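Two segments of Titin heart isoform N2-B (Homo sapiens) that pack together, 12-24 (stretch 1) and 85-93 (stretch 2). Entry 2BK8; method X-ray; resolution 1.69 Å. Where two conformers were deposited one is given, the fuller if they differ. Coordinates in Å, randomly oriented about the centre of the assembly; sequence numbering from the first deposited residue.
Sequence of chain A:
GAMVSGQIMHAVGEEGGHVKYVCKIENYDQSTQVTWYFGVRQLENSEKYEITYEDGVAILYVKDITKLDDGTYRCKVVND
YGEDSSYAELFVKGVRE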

ATOM      1  N   VAL A  12       6.736  11.284   2.464  1.00 33.18           N
ATOM      2  CA  VAL A  12       6.180  12.519   3.072  1.00 34.43           C
ATOM      3  C   VAL A  12       5.054  13.030   2.170  1.00 34.36           C
ATOM      4  O   VAL A  12       5.254  13.219   0.965  1.00 35.71           O
ATOM      5  CB  VAL A  12       7.238  13.620   3.244  1.00 32.92           C
ATOM      6  CG1 VAL A  12       6.578  14.958   3.703  1.00 34.57           C
ATOM      7  CG2 VAL A  12       8.302  13.219   4.255  1.00 35.15           C
ATOM      8  N   GLY A  13       3.893  13.282   2.762  1.00 37.58           N
ATOM      9  CA  GLY A  13       2.749  13.814   2.013  1.00 34.66           C
ATOM     10  C   GLY A  13       2.545  15.252   2.443  1.00 34.22           C
ATOM     11  O   GLY A  13       2.609  15.561   3.634  1.00 34.31           O
ATOM     12  N   GLU A  14       2.333  16.129   1.467  1.00 37.62           N
ATOM     13  CA  GLU A  14       1.966  17.508   1.762  1.00 37.10           C
ATOM     14  C   GLU A  14       0.450  17.675   1.655  1.00 36.98           C
ATOM     15  O   GLU A  14      -0.171  17.093   0.761  1.00 34.82           O
ATOM     16  CB  GLU A  14       2.640  18.486   0.797  1.00 40.52           C
ATOM     17  CG  GLU A  14       4.145  18.543   0.922  1.00 45.52           C
ATOM     18  CD  GLU A  14       4.751  19.619   0.050  1.00 48.08           C
ATOM     19  OE1 GLU A  14       4.080  20.647  -0.198  1.00 52.54           O
ATOM     20  OE2 GLU A  14       5.909  19.443  -0.380  1.00 48.43           O
ATOM     21  N   GLU A  15      -0.128  18.501   2.531  1.00 35.32           N
ATOM     22  CA  GLU A  15      -1.588  18.682   2.546  1.00 38.16           C
ATOM     23  C   GLU A  15      -2.102  19.058   1.153  1.00 35.88           C
ATOM     24  O   GLU A  15      -1.545  19.946   0.511  1.00 35.26           O
ATOM     25  CB  GLU A  15      -2.005  19.733   3.577  1.00 37.34           C
ATOM     26  CG  GLU A  15      -2.148  19.168   4.994  1.00 42.98           C
ATOM     27  CD  GLU A  15      -2.304  20.242   6.055  1.00 44.43           C
ATOM     28  OE1 GLU A  15      -2.783  21.359   5.719  1.00 47.87           O
ATOM     29  OE2 GLU A  15      -1.949  19.979   7.229  1.00 44.62           O
ATOM     30  N   GLY A  16      -3.138  18.360   0.684  1.00 34.09           N
ATOM     31  CA  GLY A  16      -3.693  18.604  -0.662  1.00 33.35           C
ATOM     32  C   GLY A  16      -2.965  17.950  -1.820  1.00 33.85           C
ATOM     33  O   GLY A  16      -3.443  17.973  -2.955  1.00 31.92           O
ATOM     34  N   GLY A  17      -1.805  17.347  -1.542  1.00 32.64           N
ATOM     35  CA  GLY A  17      -1.066  16.616  -2.570  1.00 36.20           C
ATOM     36  C   GLY A  17      -1.381  15.129  -2.591  1.00 37.01           C
ATOM     37  O   GLY A  17      -2.437  14.700  -2.082  1.00 34.57           O
ATOM     38  N   HIS A  18      -0.467  14.340  -3.174  1.00 34.94           N
ATOM     39  CA  HIS A  18      -0.573  12.881  -3.200  1.00 35.57           C
ATOM     40  C   HIS A  18       0.764  12.177  -2.857  1.00 35.79           C
ATOM     41  O   HIS A  18       1.826  12.826  -2.862  1.00 35.17           O
ATOM     42  CB  HIS A  18      -1.126  12.426  -4.573  1.00 37.14           C
ATOM     43  CG  HIS A  18      -0.143  12.541  -5.710  1.00 39.54           C
ATOM     44  ND1 HIS A  18      -0.053  13.656  -6.505  1.00 38.68           N
ATOM     45  CD2 HIS A  18       0.774  11.669  -6.197  1.00 37.62           C
ATOM     46  CE1 HIS A  18       0.880  13.484  -7.425  1.00 38.43           C
ATOM     47  NE2 HIS A  18       1.389  12.276  -7.269  1.00 36.60           N
ATOM     48  N   VAL A  19       0.723  10.870  -2.550  1.00 35.35           N
ATOM     49  CA  VAL A  19       1.935  10.033  -2.465  1.00 39.15           C
ATOM     50  C   VAL A  19       1.625   8.690  -3.132  1.00 36.73           C
ATOM     51  O   VAL A  19       0.448   8.384  -3.366  1.00 37.90           O
ATOM     52  CB  VAL A  19       2.450   9.784  -1.005  1.00 40.91           C
ATOM     53  CG1 VAL A  19       2.723  11.113  -0.276  1.00 45.02           C
ATOM     54  CG2 VAL A  19       1.496   8.871  -0.217  1.00 40.49           C
ATOM     55  N   LYS A  20       2.651   7.883  -3.425  1.00 38.77           N
ATOM     56  CA  LYS A  20       2.464   6.534  -3.971  1.00 37.78           C
ATOM     57  C   LYS A  20       3.268   5.527  -3.182  1.00 36.59           C
ATOM     58  O   LYS A  20       4.325   5.874  -2.622  1.00 35.33           O
ATOM     59  CB  LYS A  20       2.925   6.488  -5.444  0.50 37.85           C
ATOM     60  CG  LYS A  20       4.370   6.982  -5.669  0.50 38.04           C
ATOM     61  CD  LYS A  20       4.956   6.596  -7.042  0.50 40.46           C
ATOM     62  CE  LYS A  20       6.495   6.459  -7.010  0.50 37.75           C
ATOM     63  NZ  LYS A  20       7.181   7.479  -6.151  0.50 35.58           N
ATOM     64  N   TYR A  21       2.776   4.289  -3.167  1.00 36.69           N
ATOM     65  CA  TYR A  21       3.500   3.146  -2.631  1.00 35.30           C
ATOM     66  C   TYR A  21       3.560   2.030  -3.698  1.00 36.68           C
ATOM     67  O   TYR A  21       2.552   1.682  -4.311  1.00 36.42           O
ATOM     68  CB  TYR A  21       2.861   2.614  -1.328  1.00 36.61           C
ATOM     69  CG  TYR A  21       2.951   3.633  -0.223  1.00 34.39           C
ATOM     70  CD1 TYR A  21       4.154   3.831   0.490  1.00 34.05           C
ATOM     71  CD2 TYR A  21       1.863   4.468   0.074  1.00 37.10           C
ATOM     72  CE1 TYR A  21       4.240   4.817   1.498  1.00 35.74           C
ATOM     73  CE2 TYR A  21       1.949   5.402   1.064  1.00 37.24           C
ATOM     74  CZ  TYR A  21       3.141   5.593   1.756  1.00 38.50           C
ATOM     75  OH  TYR A  21       3.187   6.585   2.720  1.00 36.76           O
ATOM     76  N   VAL A  22       4.738   1.459  -3.879  1.00 37.34           N
ATOM     77  CA  VAL A  22       4.944   0.427  -4.894  1.00 35.60           C
ATOM     78  C   VAL A  22       5.510  -0.819  -4.230  1.00 35.31           C
ATOM     79  O   VAL A  22       6.580  -0.777  -3.566  1.00 36.38           O
ATOM     80  CB  VAL A  22       5.924   0.903  -6.015  1.00 34.23           C
ATOM     81  CG1 VAL A  22       6.261  -0.273  -6.976  1.00 36.55           C
ATOM     82  CG2 VAL A  22       5.373   2.104  -6.767  1.00 36.95           C
ATOM     83  N   CYS A  23       4.818  -1.937  -4.429  1.00 34.94           N
ATOM     84  CA  CYS A  23       5.260  -3.203  -3.859  1.00 34.26           C
ATOM     85  C   CYS A  23       5.413  -4.244  -4.968  1.00 32.39           C
ATOM     86  O   CYS A  23       4.439  -4.608  -5.641  1.00 34.18           O
ATOM     87  CB  CYS A  23       4.277  -3.695  -2.771  1.00 32.11           C
ATOM     88  SG  CYS A  23       4.782  -5.327  -2.004  1.00 35.24           S
ATOM     89  N   LYS A  24       6.637  -4.730  -5.151  1.00 35.50           N
ATOM     90  CA  LYS A  24       6.917  -5.748  -6.165  1.00 34.52           C
ATOM     91  C   LYS A  24       6.891  -7.193  -5.582  1.00 33.75           C
ATOM     92  O   LYS A  24       7.548  -7.470  -4.580  1.00 34.20           O
ATOM     93  CB  LYS A  24       8.271  -5.419  -6.846  1.00 35.92           C
ATOM     94  CG  LYS A  24       8.512  -6.058  -8.183  1.00 38.24           C
ATOM     95  CD  LYS A  24       9.846  -5.577  -8.759  1.00 36.40           C
ATOM     96  CE  LYS A  24      10.326  -6.502  -9.853  1.00 35.52           C
ATOM     97  NZ  LYS A  24      11.765  -6.326 -10.216  1.00 32.88           N
ATOM     98  N   SER A  85       3.097  -9.954   3.805  1.00 31.57           N
ATOM     99  CA  SER A  85       2.743  -8.513   3.843  1.00 31.50           C
ATOM    100  C   SER A  85       4.015  -7.661   3.939  1.00 30.46           C
ATOM    101  O   SER A  85       5.040  -8.118   4.506  1.00 33.74           O
ATOM    102  CB  SER A  85       1.881  -8.215   5.083  1.00 33.53           C
ATOM    103  OG  SER A  85       0.621  -8.875   5.064  1.00 36.67           O
ATOM    104  N   SER A  86       3.900  -6.402   3.483  1.00 32.72           N
ATOM    105  CA  SER A  86       4.985  -5.423   3.540  1.00 29.20           C
ATOM    106  C   SER A  86       4.362  -4.107   4.028  1.00 32.96           C
ATOM    107  O   SER A  86       3.171  -3.906   3.818  1.00 33.50           O
ATOM    108  CB  SER A  86       5.662  -5.320   2.156  1.00 28.72           C
ATOM    109  OG  SER A  86       6.425  -6.512   1.883  1.00 34.99           O
ATOM    110  N   TYR A  87       5.157  -3.280   4.719  1.00 32.26           N
ATOM    111  CA  TYR A  87       4.651  -2.093   5.445  1.00 35.76           C
ATOM    112  C   TYR A  87       5.473  -0.835   5.118  1.00 35.63           C
ATOM    113  O   TYR A  87       6.661  -0.942   4.817  1.00 37.65           O
ATOM    114  CB  TYR A  87       4.710  -2.374   6.958  1.00 34.66           C
ATOM    115  CG  TYR A  87       3.841  -3.525   7.429  1.00 35.65           C
ATOM    116  CD1 TYR A  87       2.552  -3.310   7.885  1.00 37.26           C
ATOM    117  CD2 TYR A  87       4.329  -4.837   7.440  1.00 34.51           C
ATOM    118  CE1 TYR A  87       1.748  -4.367   8.329  1.00 36.60           C
ATOM    119  CE2 TYR A  87       3.529  -5.911   7.892  1.00 37.24           C
ATOM    120  CZ  TYR A  87       2.235  -5.655   8.331  1.00 36.32           C
ATOM    121  OH  TYR A  87       1.408  -6.660   8.788  1.00 38.75           O
ATOM    122  N   ALA A  88       4.846   0.356   5.175  1.00 36.89           N
ATOM    123  CA  ALA A  88       5.595   1.618   5.098  1.00 36.44           C
ATOM    124  C   ALA A  88       4.794   2.764   5.731  1.00 37.32           C
ATOM    125  O   ALA A  88       3.594   2.617   5.949  1.00 35.95           O
ATOM    126  CB  ALA A  88       5.952   1.933   3.632  1.00 39.81           C
ATOM    127  N   GLU A  89       5.471   3.877   6.036  1.00 35.76           N
ATOM    128  CA  GLU A  89       4.872   5.000   6.746  1.00 35.39           C
ATOM    129  C   GLU A  89       4.541   6.134   5.775  1.00 33.84           C
ATOM    130  O   GLU A  89       5.209   6.283   4.718  1.00 34.65           O
ATOM    131  CB  GLU A  89       5.857   5.522   7.793  1.00 35.30           C
ATOM    132  CG  GLU A  89       6.279   4.445   8.797  1.00 35.74           C
ATOM    133  CD  GLU A  89       5.112   4.057   9.684  1.00 39.61           C
ATOM    134  OE1 GLU A  89       4.616   4.910  10.442  1.00 39.23           O
ATOM    135  OE2 GLU A  89       4.662   2.900   9.601  1.00 40.49           O
ATOM    136  N   LEU A  90       3.562   6.955   6.157  1.00 34.24           N
ATOM    137  CA  LEU A  90       3.274   8.239   5.510  1.00 35.34           C
ATOM    138  C   LEU A  90       3.429   9.283   6.622  1.00 32.52           C
ATOM    139  O   LEU A  90       2.787   9.160   7.683  1.00 34.95           O
ATOM    140  CB  LEU A  90       1.834   8.272   4.950  1.00 38.15           C
ATOM    141  CG  LEU A  90       1.449   9.392   3.974  1.00 37.33           C
ATOM    142  CD1 LEU A  90       0.139   9.037   3.219  1.00 39.01           C
ATOM    143  CD2 LEU A  90       1.321  10.719   4.679  1.00 41.94           C
ATOM    144  N   PHE A  91       4.332  10.240   6.424  1.00 31.94           N
ATOM    145  CA  PHE A  91       4.540  11.358   7.365  1.00 33.73           C
ATOM    146  C   PHE A  91       3.934  12.653   6.787  1.00 35.29           C
ATOM    147  O   PHE A  91       4.275  13.042   5.677  1.00 34.73           O
ATOM    148  CB  PHE A  91       6.036  11.592   7.659  1.00 34.81           C
ATOM    149  CG  PHE A  91       6.844  10.320   7.858  1.00 35.66           C
ATOM    150  CD1 PHE A  91       6.747   9.577   9.042  1.00 34.65           C
ATOM    151  CD2 PHE A  91       7.740   9.905   6.879  1.00 34.55           C
ATOM    152  CE1 PHE A  91       7.501   8.404   9.210  1.00 36.51           C
ATOM    153  CE2 PHE A  91       8.502   8.737   7.043  1.00 36.48           C
ATOM    154  CZ  PHE A  91       8.387   7.997   8.210  1.00 36.44           C
ATOM    155  N   VAL A  92       3.052  13.294   7.561  1.00 34.79           N
ATOM    156  CA  VAL A  92       2.529  14.661   7.299  1.00 35.76           C
ATOM    157  C   VAL A  92       3.040  15.692   8.332  1.00 36.47           C
ATOM    158  O   VAL A  92       2.995  15.443   9.544  1.00 39.03           O
ATOM    159  CB  VAL A  92       0.962  14.661   7.277  1.00 34.13           C
ATOM    160  CG1 VAL A  92       0.390  16.072   6.935  1.00 35.26           C
ATOM    161  CG2 VAL A  92       0.418  13.613   6.313  1.00 37.89           C
ATOM    162  N   LYS A  93       3.498  16.853   7.863  1.00 36.56           N
ATOM    163  CA  LYS A  93       3.967  17.949   8.745  1.00 37.44           C
ATOM    164  C   LYS A  93       2.898  18.374   9.763  1.00 35.26           C
ATOM    165  O   LYS A  93       1.747  18.547   9.395  1.00 36.47           O
ATOM    166  CB  LYS A  93       4.421  19.155   7.912  1.00 38.77           C
ATOM    167  CG  LYS A  93       5.050  20.265   8.734  1.00 40.78           C
ATOM    168  CD  LYS A  93       6.040  21.068   7.896  1.00 42.70           C
ATOM    169  CE  LYS A  93       6.938  21.959   8.763  1.00 41.74           C
ATOM    170  NZ  LYS A  93       6.258  23.221   9.208  1.00 45.50           N
TER
HETATM  171  O   HOH W   1       3.740  17.534   5.108  1.00 28.14           O
HETATM  172  O   HOH W   2       0.745  19.905   7.376  1.00 35.02           O

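The two stretches make a two-part contact, in which a short parallel strand pairing at V12 and G13 leads, beyond a turn, into packing of side chains between two strands that share no backbone-to-backbone hydrogen bond and are joined across the gap by side chains, including one hydrogen bond from the Y21 hydroxyl.

The pairing rests on register and on one strong bond. V12 lies beside F91 with their CA atoms 4.7 Å apart, and G13 N donates to F91 O at 2.9 Å with an angle of 159° at the hydrogen, close to linear. The same carbonyl also receives a CA-H...O contact, V12 CA to F91 O at 3.3 Å. On the side of the sheet shared by V12 and F91, V12 CG2 meets the edge of the F91 ring at CD2, 4.3 Å away. An ideal CB on G13 would sit only 3.3 Å from L90 CD2, so the glycine leaves room for the leucine.

Past G13, water takes over from direct bonding: one molecule donates to G13 O (2.7 Å) and accepts from K93 N (2.8 Å), while a second donates to E15 OE2 (2.7 Å) and K93 O (2.6 Å). A type II turn from E14 to G17, closed by G17 N to E14 O at 2.8 Å, then redirects the chain; G16, with phi of 82°, adopts a conformation that favours glycine.

Strand 19-24 runs at 156° to strand 85-92, near antiparallel, with axes 9.2 Å apart at closest approach, a spacing filled by side chains. V19, Y21 and C23 all point toward the partner, alternating with K20, V22 and K24, which stay out of reach. V19 CG2 packs on L90 CD1 at 3.7 Å, and Y21 CE1 lies 4.0 Å from A88 CB. Y21 carries its polar end across the gap: its OH donates to E89 O at 2.9 Å, satisfying the buried hydroxyl.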